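Local coordinates for cellulase (Clostridium cellulovorans, PDB 6UI3), which is a broad-specificity endoglucanase of glycoside hydrolase family 5, its catalytic domain probably cleaving internal beta-glucosidic bonds of cellulose and related polysaccharides, at residues 86-91 against 136-141; 94-99 against 140-145; 201-206 against 253-258. One frame throughout, in Å; residues are numbered along the deposited sequence.

Contact 1. Residues 86-91 against 136-141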
loop_
_atom_site.group_PDB
_atom_site.type_symbol
_atom_site.label_atom_id
_atom_site.label_comp_id
_atom_site.label_asym_id
_atom_site.label_seq_id
_atom_site.Cartn_x
_atom_site.Cartn_y
_atom_site.Cartn_z
ATOM N N ALA A 86 -10.123 -15.057 8.742
ATOM C CA ALA A 86 -11.480 -14.533 8.869
ATOM C C ALA A 86 -11.473 -13.086 9.339
ATOM O O ALA A 86 -12.310 -12.291 8.907
ATOM C CB ALA A 86 -12.300 -15.412 9.817
ATOM N N ARG A 87 -10.551 -12.724 10.232
ATOM C CA ARG A 87 -10.474 -11.332 10.666
ATOM C C ARG A 87 -10.072 -10.423 9.511
ATOM O O ARG A 87 -10.647 -9.347 9.324
ATOM C CB ARG A 87 -9.506 -11.180 11.840
ATOM C CG ARG A 87 -9.376 -9.753 12.363
ATOM C CD ARG A 87 -10.709 -9.190 12.853
ATOM N NE ARG A 87 -10.586 -7.769 13.153
ATOM C CZ ARG A 87 -11.588 -6.898 13.124
ATOM N NH1 ARG A 87 -12.831 -7.281 12.850
ATOM N NH2 ARG A 87 -11.321 -5.614 13.351
ATOM N N VAL A 88 -9.071 -10.827 8.734
ATOM C CA VAL A 88 -8.677 -10.045 7.566
ATOM C C VAL A 88 -9.875 -9.864 6.640
ATOM O O VAL A 88 -10.144 -8.761 6.156
ATOM C CB VAL A 88 -7.477 -10.700 6.852
ATOM C CG1 VAL A 88 -7.177 -9.968 5.568
ATOM C CG2 VAL A 88 -6.248 -10.731 7.761
ATOM N N GLU A 89 -10.618 -10.951 6.396
ATOM C CA GLU A 89 -11.805 -10.881 5.549
ATOM C C GLU A 89 -12.857 -9.923 6.113
ATOM O O GLU A 89 -13.486 -9.175 5.360
ATOM C CB GLU A 89 -12.370 -12.290 5.392
ATOM C CG GLU A 89 -13.640 -12.361 4.570
ATOM C CD GLU A 89 -14.119 -13.782 4.329
ATOM O OE1 GLU A 89 -13.814 -14.664 5.154
ATOM O OE2 GLU A 89 -14.807 -14.012 3.308
ATOM N N THR A 90 -13.065 -9.936 7.432
ATOM C CA THR A 90 -14.021 -9.017 8.048
ATOM C C THR A 90 -13.630 -7.569 7.786
ATOM O O THR A 90 -14.485 -6.736 7.452
ATOM C CB THR A 90 -14.119 -9.310 9.550
ATOM O OG1 THR A 90 -14.597 -10.650 9.741
ATOM C CG2 THR A 90 -15.043 -8.333 10.251
ATOM N N VAL A 91 -12.341 -7.253 7.928
ATOM C CA VAL A 91 -11.871 -5.888 7.684
ATOM C C VAL A 91 -11.969 -5.523 6.205
ATOM O O VAL A 91 -12.396 -4.413 5.864
ATOM C CB VAL A 91 -10.456 -5.708 8.262
ATOM C CG1 VAL A 91 -9.909 -4.334 7.915
ATOM C CG2 VAL A 91 -10.455 -5.916 9.766
ATOM N N ASN A 136 -6.919 -18.297 -2.696
ATOM C CA ASN A 136 -8.006 -19.270 -2.681
ATOM C C ASN A 136 -9.151 -18.788 -1.798
ATOM O O ASN A 136 -10.326 -18.952 -2.147
ATOM C CB ASN A 136 -7.546 -20.642 -2.180
ATOM C CG ASN A 136 -6.886 -21.475 -3.241
ATOM O OD1 ASN A 136 -6.099 -22.361 -2.927
ATOM N ND2 ASN A 136 -7.243 -21.248 -4.487
ATOM N N HIS A 137 -8.827 -18.192 -0.646
ATOM C CA HIS A 137 -9.870 -17.747 0.271
ATOM C C HIS A 137 -10.768 -16.698 -0.376
ATOM O O HIS A 137 -11.989 -16.684 -0.157
ATOM C CB HIS A 137 -9.251 -17.172 1.544
ATOM C CG HIS A 137 -10.258 -16.942 2.620
ATOM N ND1 HIS A 137 -10.739 -17.974 3.388
ATOM C CD2 HIS A 137 -10.911 -15.828 3.026
ATOM C CE1 HIS A 137 -11.644 -17.506 4.233
ATOM N NE2 HIS A 137 -11.764 -16.208 4.037
ATOM N N PHE A 138 -10.177 -15.797 -1.156
ATOM C CA PHE A 138 -10.879 -14.648 -1.708
ATOM C C PHE A 138 -11.179 -14.787 -3.205
ATOM O O PHE A 138 -11.493 -13.785 -3.858
ATOM C CB PHE A 138 -10.046 -13.380 -1.475
ATOM C CG PHE A 138 -9.946 -12.927 -0.035
ATOM C CD1 PHE A 138 -10.971 -12.179 0.529
ATOM C CD2 PHE A 138 -8.824 -13.204 0.742
ATOM C CE1 PHE A 138 -10.901 -11.729 1.834
ATOM C CE2 PHE A 138 -8.741 -12.757 2.062
ATOM C CZ PHE A 138 -9.785 -12.011 2.612
ATOM N N LYS A 139 -11.155 -16.003 -3.765
ATOM C CA LYS A 139 -11.142 -16.110 -5.223
ATOM C C LYS A 139 -12.436 -15.625 -5.874
ATOM O O LYS A 139 -12.405 -15.218 -7.042
ATOM C CB LYS A 139 -10.788 -17.526 -5.703
ATOM C CG LYS A 139 -11.788 -18.606 -5.375
ATOM C CD LYS A 139 -11.346 -19.949 -5.956
ATOM C CE LYS A 139 -12.205 -21.088 -5.442
ATOM N NZ LYS A 139 -11.700 -22.400 -5.920
ATOM N N ASP A 140 -13.570 -15.665 -5.175
ATOM C CA ASP A 140 -14.816 -15.185 -5.786
ATOM C C ASP A 140 -15.102 -13.710 -5.499
ATOM O O ASP A 140 -16.138 -13.193 -5.935
ATOM C CB ASP A 140 -16.017 -16.091 -5.434
ATOM C CG ASP A 140 -16.590 -15.858 -4.044
ATOM O OD1 ASP A 140 -16.128 -14.970 -3.313
ATOM O OD2 ASP A 140 -17.560 -16.576 -3.684
ATOM N N TYR A 141 -14.227 -13.022 -4.768
ATOM C CA TYR A 141 -14.471 -11.637 -4.387
ATOM C C TYR A 141 -14.410 -10.711 -5.596
ATOM O O TYR A 141 -13.690 -10.958 -6.572
ATOM C CB TYR A 141 -13.439 -11.210 -3.334
ATOM C CG TYR A 141 -13.913 -11.436 -1.925
ATOM C CD1 TYR A 141 -14.122 -12.720 -1.424
ATOM C CD2 TYR A 141 -14.200 -10.359 -1.105
ATOM C CE1 TYR A 141 -14.603 -12.913 -0.148
ATOM C CE2 TYR A 141 -14.665 -10.532 0.163
ATOM C CZ TYR A 141 -14.878 -11.807 0.651
ATOM O OH TYR A 141 -15.383 -11.960 1.926
#
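With CG anti to its backbone N (chi1 178°) and the chain extended beyond, Glu-89 stretches straight out from its helix, and His-137, whose CG is likewise anti to N, swings its ring to meet it. His-137 NE2 donates to Glu-89 OE1 over 2.8 Å in a nearly straight bond (165°). Glu-89 OE1 lies in the imidazole plane, but the carboxylate, turned nearly perpendicular to the ring, receives the N-H from well above its own plane. On the other oxygen, Tyr-141 OH donates to the anti lone pair of Glu-89 OE2 at 2.5 Å, a very short bond. Two donors at two oxygens fix the rotation of the carboxylate, and they would be expected to favour its charged form.

Below this polar end the stem of Glu-89 is packed against carbon. The Phe-138 ring turns its edge to the helix, CZ lying 3.7 Å from Glu-89 CA, and its outer atoms run alongside the CB and CG of the same residue. His-137 CD2 sits 3.8 Å above one face of the Phe-138 ring, whereas Phe-138 turns an edge, CD1, onto the face of the Tyr-141 ring. The helix end at His-137 and the type I turn from Phe-138 to Tyr-141 together bring the three rings to bear on one glutamate. Tyr-141 OH has a second partner in Asn-93, and its ring stacks with His-7. In the (beta/alpha)8 barrel the contact ties the middle of helix 82-96 to the C-terminal end of helix 120-137 and the turn that leads toward strand 145-148.

Contact 2. Residues 94-99 against 140-145. With EDO (1,2-ethanediol), chain B.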
loop_
_atom_site.group_PDB
_atom_site.type_symbol
_atom_site.label_atom_id
_atom_site.label_comp_id
_atom_site.label_asym_id
_atom_site.label_seq_id
_atom_site.Cartn_x
_atom_site.Cartn_y
_atom_site.Cartn_z
ATOM N N TYR A 94 -15.393 -4.380 5.664
ATOM C CA TYR A 94 -15.731 -3.027 6.092
ATOM C C TYR A 94 -15.580 -2.052 4.928
ATOM O O TYR A 94 -16.356 -1.098 4.790
ATOM C CB TYR A 94 -14.831 -2.560 7.236
ATOM C CG TYR A 94 -14.914 -3.313 8.551
ATOM C CD1 TYR A 94 -16.027 -4.060 8.906
ATOM C CD2 TYR A 94 -13.856 -3.248 9.458
ATOM C CE1 TYR A 94 -16.077 -4.739 10.132
ATOM C CE2 TYR A 94 -13.894 -3.919 10.670
ATOM C CZ TYR A 94 -14.998 -4.662 10.998
ATOM O OH TYR A 94 -15.048 -5.335 12.208
ATOM N N ALA A 95 -14.557 -2.270 4.090
ATOM C CA ALA A 95 -14.339 -1.438 2.913
ATOM C C ALA A 95 -15.310 -1.800 1.799
ATOM O O ALA A 95 -15.967 -0.926 1.231
ATOM C CB ALA A 95 -12.904 -1.600 2.413
ATOM N N LEU A 96 -15.426 -3.086 1.486
ATOM C CA LEU A 96 -16.246 -3.465 0.347
ATOM C C LEU A 96 -17.723 -3.147 0.580
ATOM O O LEU A 96 -18.439 -2.834 -0.376
ATOM C CB LEU A 96 -16.078 -4.948 0.020
ATOM C CG LEU A 96 -14.692 -5.421 -0.406
ATOM C CD1 LEU A 96 -14.692 -6.910 -0.714
ATOM C CD2 LEU A 96 -14.172 -4.620 -1.599
ATOM N N ALA A 97 -18.200 -3.222 1.834
ATOM C CA ALA A 97 -19.592 -2.888 2.130
ATOM C C ALA A 97 -19.870 -1.410 1.903
ATOM O O ALA A 97 -21.035 -1.027 1.737
ATOM C CB ALA A 97 -19.950 -3.277 3.568
ATOM N N ASN A 98 -18.830 -0.575 1.905
ATOM C CA ASN A 98 -18.911 0.836 1.566
ATOM C C ASN A 98 -18.575 1.105 0.096
ATOM O O ASN A 98 -18.369 2.260 -0.274
ATOM C CB ASN A 98 -17.977 1.630 2.486
ATOM C CG ASN A 98 -18.609 1.942 3.828
ATOM O OD1 ASN A 98 -19.551 2.724 3.883
ATOM N ND2 ASN A 98 -18.101 1.358 4.903
ATOM N N ASP A 99 -18.511 0.060 -0.726
ATOM C CA ASP A 99 -18.141 0.156 -2.142
ATOM C C ASP A 99 -16.789 0.839 -2.348
ATOM O O ASP A 99 -16.576 1.545 -3.340
ATOM C CB ASP A 99 -19.243 0.799 -2.985
ATOM C CG ASP A 99 -19.114 0.453 -4.461
ATOM O OD1 ASP A 99 -18.747 -0.701 -4.789
ATOM O OD2 ASP A 99 -19.377 1.341 -5.291
ATOM N N ASP A 140 -13.570 -15.665 -5.175
ATOM C CA ASP A 140 -14.816 -15.185 -5.786
ATOM C C ASP A 140 -15.102 -13.710 -5.499
ATOM O O ASP A 140 -16.138 -13.193 -5.935
ATOM C CB ASP A 140 -16.017 -16.091 -5.434
ATOM C CG ASP A 140 -16.590 -15.858 -4.044
ATOM O OD1 ASP A 140 -16.128 -14.970 -3.313
ATOM O OD2 ASP A 140 -17.560 -16.576 -3.684
ATOM N N TYR A 141 -14.227 -13.022 -4.768
ATOM C CA TYR A 141 -14.471 -11.637 -4.387
ATOM C C TYR A 141 -14.410 -10.711 -5.596
ATOM O O TYR A 141 -13.690 -10.958 -6.572
ATOM C CB TYR A 141 -13.439 -11.210 -3.334
ATOM C CG TYR A 141 -13.913 -11.436 -1.925
ATOM C CD1 TYR A 141 -14.122 -12.720 -1.424
ATOM C CD2 TYR A 141 -14.200 -10.359 -1.105
ATOM C CE1 TYR A 141 -14.603 -12.913 -0.148
ATOM C CE2 TYR A 141 -14.665 -10.532 0.163
ATOM C CZ TYR A 141 -14.878 -11.807 0.651
ATOM O OH TYR A 141 -15.383 -11.960 1.926
ATOM N N SER A 142 -15.174 -9.621 -5.507
ATOM C CA SER A 142 -15.274 -8.640 -6.574
ATOM C C SER A 142 -13.921 -8.004 -6.896
ATOM O O SER A 142 -12.939 -8.104 -6.152
ATOM C CB SER A 142 -16.223 -7.522 -6.162
ATOM O OG SER A 142 -15.572 -6.627 -5.265
ATOM N N ASP A 143 -13.909 -7.292 -8.026
ATOM C CA ASP A 143 -12.746 -6.577 -8.526
ATOM C C ASP A 143 -12.352 -5.384 -7.674
ATOM O O ASP A 143 -11.325 -4.764 -7.961
ATOM C CB ASP A 143 -12.943 -6.160 -9.994
ATOM C CG ASP A 143 -14.113 -5.220 -10.216
ATOM O OD1 ASP A 143 -14.627 -4.609 -9.257
ATOM O OD2 ASP A 143 -14.530 -5.076 -11.388
ATOM N N LYS A 144 -13.099 -5.060 -6.627
ATOM C CA LYS A 144 -12.649 -4.019 -5.710
ATOM C C LYS A 144 -11.642 -4.531 -4.689
ATOM O O LYS A 144 -11.020 -3.717 -4.004
ATOM C CB LYS A 144 -13.835 -3.319 -5.064
ATOM C CG LYS A 144 -14.556 -2.424 -6.081
ATOM C CD LYS A 144 -15.249 -1.253 -5.435
ATOM C CE LYS A 144 -15.851 -0.330 -6.477
ATOM N NZ LYS A 144 -17.003 -0.966 -7.153
ATOM N N LEU A 145 -11.421 -5.838 -4.611
ATOM C CA LEU A 145 -10.328 -6.409 -3.836
ATOM C C LEU A 145 -9.096 -6.546 -4.726
ATOM O O LEU A 145 -9.147 -7.190 -5.779
ATOM C CB LEU A 145 -10.731 -7.769 -3.275
ATOM C CG LEU A 145 -9.631 -8.532 -2.518
ATOM C CD1 LEU A 145 -9.172 -7.776 -1.293
ATOM C CD2 LEU A 145 -10.149 -9.906 -2.127
HETATM C C1 EDO B . -22.037 3.652 0.478
HETATM O O1 EDO B . -21.275 3.411 1.671
HETATM C C2 EDO B . -21.687 2.651 -0.624
HETATM O O2 EDO B . -22.108 1.327 -0.267
#
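Tyr-141, the first residue of 140-145 to meet the other segment, offers a ring edge to Leu-96: CD1 of the leucine lies near the ring plane, 3.5 Å from Tyr-141 CD2. The hydroxyl of this tyrosine is bonded to Glu-89; toward Leu-96 it is the ring edge that makes the contact. Ser-142 follows, and its part is mainly to shape the chain. Ser-142 OG accepts from Lys-144 N at 3.2 Å, an ST turn set within the type I turn from Ser-142 to Leu-145. Asp-143 directs its carboxylate to Arg-12 in a salt bridge.

Lys-144 carries the second half of the contact with both ends of its side chain. Near the backbone, Lys-144 CB lies 3.7 Å from Leu-96 CD2, the two side chains passing in opposite directions. The two methyls of Leu-96 thus divide the work, CD1 on the tyrosine and CD2 on the lysine. Farther out the lysine chain runs extended until a bend at chi4 (70°) delivers NZ to Asp-99, where Lys-144 NZ donates to Asp-99 OD1 at 2.9 Å in a salt bridge. The ammonium arrives from above the carboxylate plane, 32° out of it. Leu-145, buried at the start of strand 145-148, brings its backbone N near Leu-96 CD2.

Asp-99 stands where it does because it is the C-prime residue of a Schellman motif: with positive phi, its N reaches back to Leu-96 O and Met-100 N to Ala-95 O. A 1,2-ethanediol, probably from the crystallisation liquor, bonds weakly to Ala-97 O. The contact joins the C-terminal end of helix 82-96 to the loop entering strand 145-148. Helix 49-58 packs against Ala-95 and Asn-98 nearby, and Lys-144 pairs by its backbone with Ala-102 of adjoining strand 101-105.

Contact 3. Residues 201-206 against 253-258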
loop_
_atom_site.group_PDB
_atom_site.type_symbol
_atom_site.label_atom_id
_atom_site.label_comp_id
_atom_site.label_asym_id
_atom_site.label_seq_id
_atom_site.Cartn_x
_atom_site.Cartn_y
_atom_site.Cartn_z
ATOM N N SER A 201 10.913 4.737 -5.107
ATOM C CA SER A 201 10.918 5.520 -6.331
ATOM C C SER A 201 12.301 6.028 -6.717
ATOM O O SER A 201 12.419 6.744 -7.717
ATOM C CB SER A 201 9.942 6.698 -6.218
ATOM O OG SER A 201 10.364 7.639 -5.246
ATOM N N ASP A 202 13.350 5.707 -5.960
ATOM C CA ASP A 202 14.684 6.110 -6.389
ATOM C C ASP A 202 15.001 5.404 -7.703
ATOM O O ASP A 202 14.684 4.225 -7.883
ATOM C CB ASP A 202 15.766 5.742 -5.362
ATOM C CG ASP A 202 15.550 6.368 -3.995
ATOM O OD1 ASP A 202 15.208 7.564 -3.939
ATOM O OD2 ASP A 202 15.770 5.656 -2.980
ATOM N N TYR A 203 15.686 6.117 -8.595
ATOM C CA TYR A 203 15.858 5.616 -9.953
ATOM C C TYR A 203 16.496 4.230 -10.030
ATOM O O TYR A 203 16.037 3.422 -10.850
ATOM C CB TYR A 203 16.580 6.629 -10.862
ATOM C CG TYR A 203 16.505 6.149 -12.280
ATOM C CD1 TYR A 203 15.302 6.181 -12.967
ATOM C CD2 TYR A 203 17.602 5.579 -12.905
ATOM C CE1 TYR A 203 15.198 5.686 -14.245
ATOM C CE2 TYR A 203 17.502 5.068 -14.193
ATOM C CZ TYR A 203 16.294 5.139 -14.852
ATOM O OH TYR A 203 16.146 4.640 -16.117
ATOM N N PRO A 204 17.515 3.879 -9.243
ATOM C CA PRO A 204 18.098 2.537 -9.417
ATOM C C PRO A 204 17.117 1.403 -9.181
ATOM O O PRO A 204 17.163 0.366 -9.860
ATOM C CB PRO A 204 19.264 2.523 -8.426
ATOM C CG PRO A 204 19.655 3.950 -8.313
ATOM C CD PRO A 204 18.339 4.710 -8.341
ATOM N N LYS A 205 16.201 1.574 -8.224
ATOM C CA LYS A 205 15.189 0.542 -8.000
ATOM C C LYS A 205 14.201 0.486 -9.156
ATOM O O LYS A 205 13.765 -0.594 -9.576
ATOM C CB LYS A 205 14.421 0.770 -6.695
ATOM C CG LYS A 205 15.241 0.602 -5.429
ATOM C CD LYS A 205 15.904 1.880 -4.972
ATOM C CE LYS A 205 16.334 1.782 -3.501
ATOM N NZ LYS A 205 16.945 3.023 -2.977
ATOM N N VAL A 206 13.824 1.655 -9.675
ATOM C CA VAL A 206 12.892 1.718 -10.795
ATOM C C VAL A 206 13.507 1.091 -12.030
ATOM O O VAL A 206 12.869 0.271 -12.709
ATOM C CB VAL A 206 12.484 3.187 -11.006
ATOM C CG1 VAL A 206 11.742 3.372 -12.336
ATOM C CG2 VAL A 206 11.649 3.652 -9.811
ATOM N N PHE A 253 7.888 12.019 -10.211
ATOM C CA PHE A 253 6.650 11.585 -10.853
ATOM C C PHE A 253 6.772 11.580 -12.370
ATOM O O PHE A 253 6.259 10.671 -13.034
ATOM C CB PHE A 253 5.452 12.416 -10.369
ATOM C CG PHE A 253 4.851 11.889 -9.094
ATOM C CD1 PHE A 253 5.264 12.388 -7.873
ATOM C CD2 PHE A 253 3.926 10.852 -9.122
ATOM C CE1 PHE A 253 4.759 11.891 -6.699
ATOM C CE2 PHE A 253 3.422 10.334 -7.943
ATOM C CZ PHE A 253 3.834 10.865 -6.730
ATOM N N ARG A 254 7.450 12.577 -12.945
ATOM C CA ARG A 254 7.699 12.528 -14.381
ATOM C C ARG A 254 8.493 11.274 -14.760
ATOM O O ARG A 254 8.257 10.675 -15.811
ATOM C CB ARG A 254 8.438 13.786 -14.836
ATOM C CG ARG A 254 7.602 15.054 -14.864
ATOM C CD ARG A 254 8.389 16.222 -15.376
ATOM N NE ARG A 254 7.664 17.496 -15.338
ATOM C CZ ARG A 254 6.940 17.977 -16.333
ATOM N NH1 ARG A 254 6.786 17.294 -17.447
ATOM N NH2 ARG A 254 6.357 19.151 -16.197
ATOM N N MET A 255 9.461 10.889 -13.926
ATOM C CA MET A 255 10.259 9.700 -14.208
ATOM C C MET A 255 9.415 8.431 -14.111
ATOM O O MET A 255 9.542 7.537 -14.961
ATOM C CB MET A 255 11.465 9.694 -13.270
ATOM C CG MET A 255 12.344 8.457 -13.348
ATOM S SD MET A 255 11.716 7.087 -12.382
ATOM C CE MET A 255 11.881 7.746 -10.725
ATOM N N LEU A 256 8.537 8.330 -13.112
ATOM C CA LEU A 256 7.670 7.157 -13.010
ATOM C C LEU A 256 6.735 7.088 -14.210
ATOM O O LEU A 256 6.432 6.000 -14.719
ATOM C CB LEU A 256 6.867 7.213 -11.711
ATOM C CG LEU A 256 7.672 6.996 -10.426
ATOM C CD1 LEU A 256 6.826 7.330 -9.215
ATOM C CD2 LEU A 256 8.228 5.568 -10.301
ATOM N N ASN A 257 6.253 8.248 -14.657
ATOM C CA ASN A 257 5.411 8.310 -15.842
ATOM C C ASN A 257 6.167 7.810 -17.069
ATOM O O ASN A 257 5.625 7.041 -17.873
ATOM C CB ASN A 257 4.929 9.749 -16.027
ATOM C CG ASN A 257 3.953 9.888 -17.163
ATOM O OD1 ASN A 257 2.895 9.247 -17.151
ATOM N ND2 ASN A 257 4.278 10.734 -18.135
ATOM N N ASN A 258 7.426 8.233 -17.239
ATOM C CA ASN A 258 8.216 7.790 -18.385
ATOM C C ASN A 258 8.471 6.290 -18.339
ATOM O O ASN A 258 8.414 5.611 -19.367
ATOM C CB ASN A 258 9.576 8.499 -18.423
ATOM C CG ASN A 258 9.508 9.913 -18.942
ATOM O OD1 ASN A 258 8.544 10.303 -19.586
ATOM N ND2 ASN A 258 10.539 10.692 -18.654
#
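A Met-aromatic contact, with the sulfur at the ring edge, is the centre of this meeting between the start of helix 203-208 and helix 243-261. Met-255 SD lies 5.0 Å from the centroid of the Tyr-203 ring and 87° off its normal, so it sits practically in the ring plane. Of the ring atoms, Tyr-203 CD1 is nearest to Met-255 SD, at 3.7 Å. Tyr-203 holds its CG anti to the backbone N, which swings the ring to the side of the methionine; Met-255 has the same first torsion (chi1 175°) but then bends at both chi2 and chi3, curling its end between the partners. One of two conformers deposited for each of these residues is the one described.

Met-255 SD also meets Val-206 CG1 at 3.7 Å, tip to tip, so that SD lies between an aromatic edge and a methyl of the branched valine. Beyond it, the terminal methyl comes very close to a main-chain carbonyl, with Met-255 CE 3.2 Å from Ser-201 O. In a (beta/alpha)8 barrel such as this one, these segments belong to consecutive beta/alpha units: 201-206 follows strand 192-195, helix 243-261 follows strand 217-222, and the contact is between neighbouring elements of the outer layer.

Deeper in, Leu-256 CD2 meets Val-206 CG2 at 4.0 Å, the two side chains crossing at about a right angle. No hydrogen bond crosses the interface. Within 201-206, Lys-205 NZ forms a salt bridge with Asp-202 OD2, donating to its anti lone pair at 2.9 Å; Lys-205 NZ also bonds to Trp-159 O. Toward the barrel, Ser-201 and Leu-256 both rest on Ile-221 of strand 217-222.

Contacts 1 and 2 form one continuous patch: their centres are 10 Å apart, both use helix 82-96, and the segments 136-141 and 140-145 share Asp-140 and Tyr-141. They also touch directly, through packing of Phe-138 on Leu-145 and a probable hydrogen bond from Arg-87 to Tyr-94. Together they fasten one helix, from its middle to its end, to the connection between helix 120-137 and strand 145-148. Contact 3 comes later in the chain, on the opposite side of the chain's centre, its centre 33 Å from that of contact 1 and 30 Å from that of contact 2. All three join successive units of the same eight-stranded barrel.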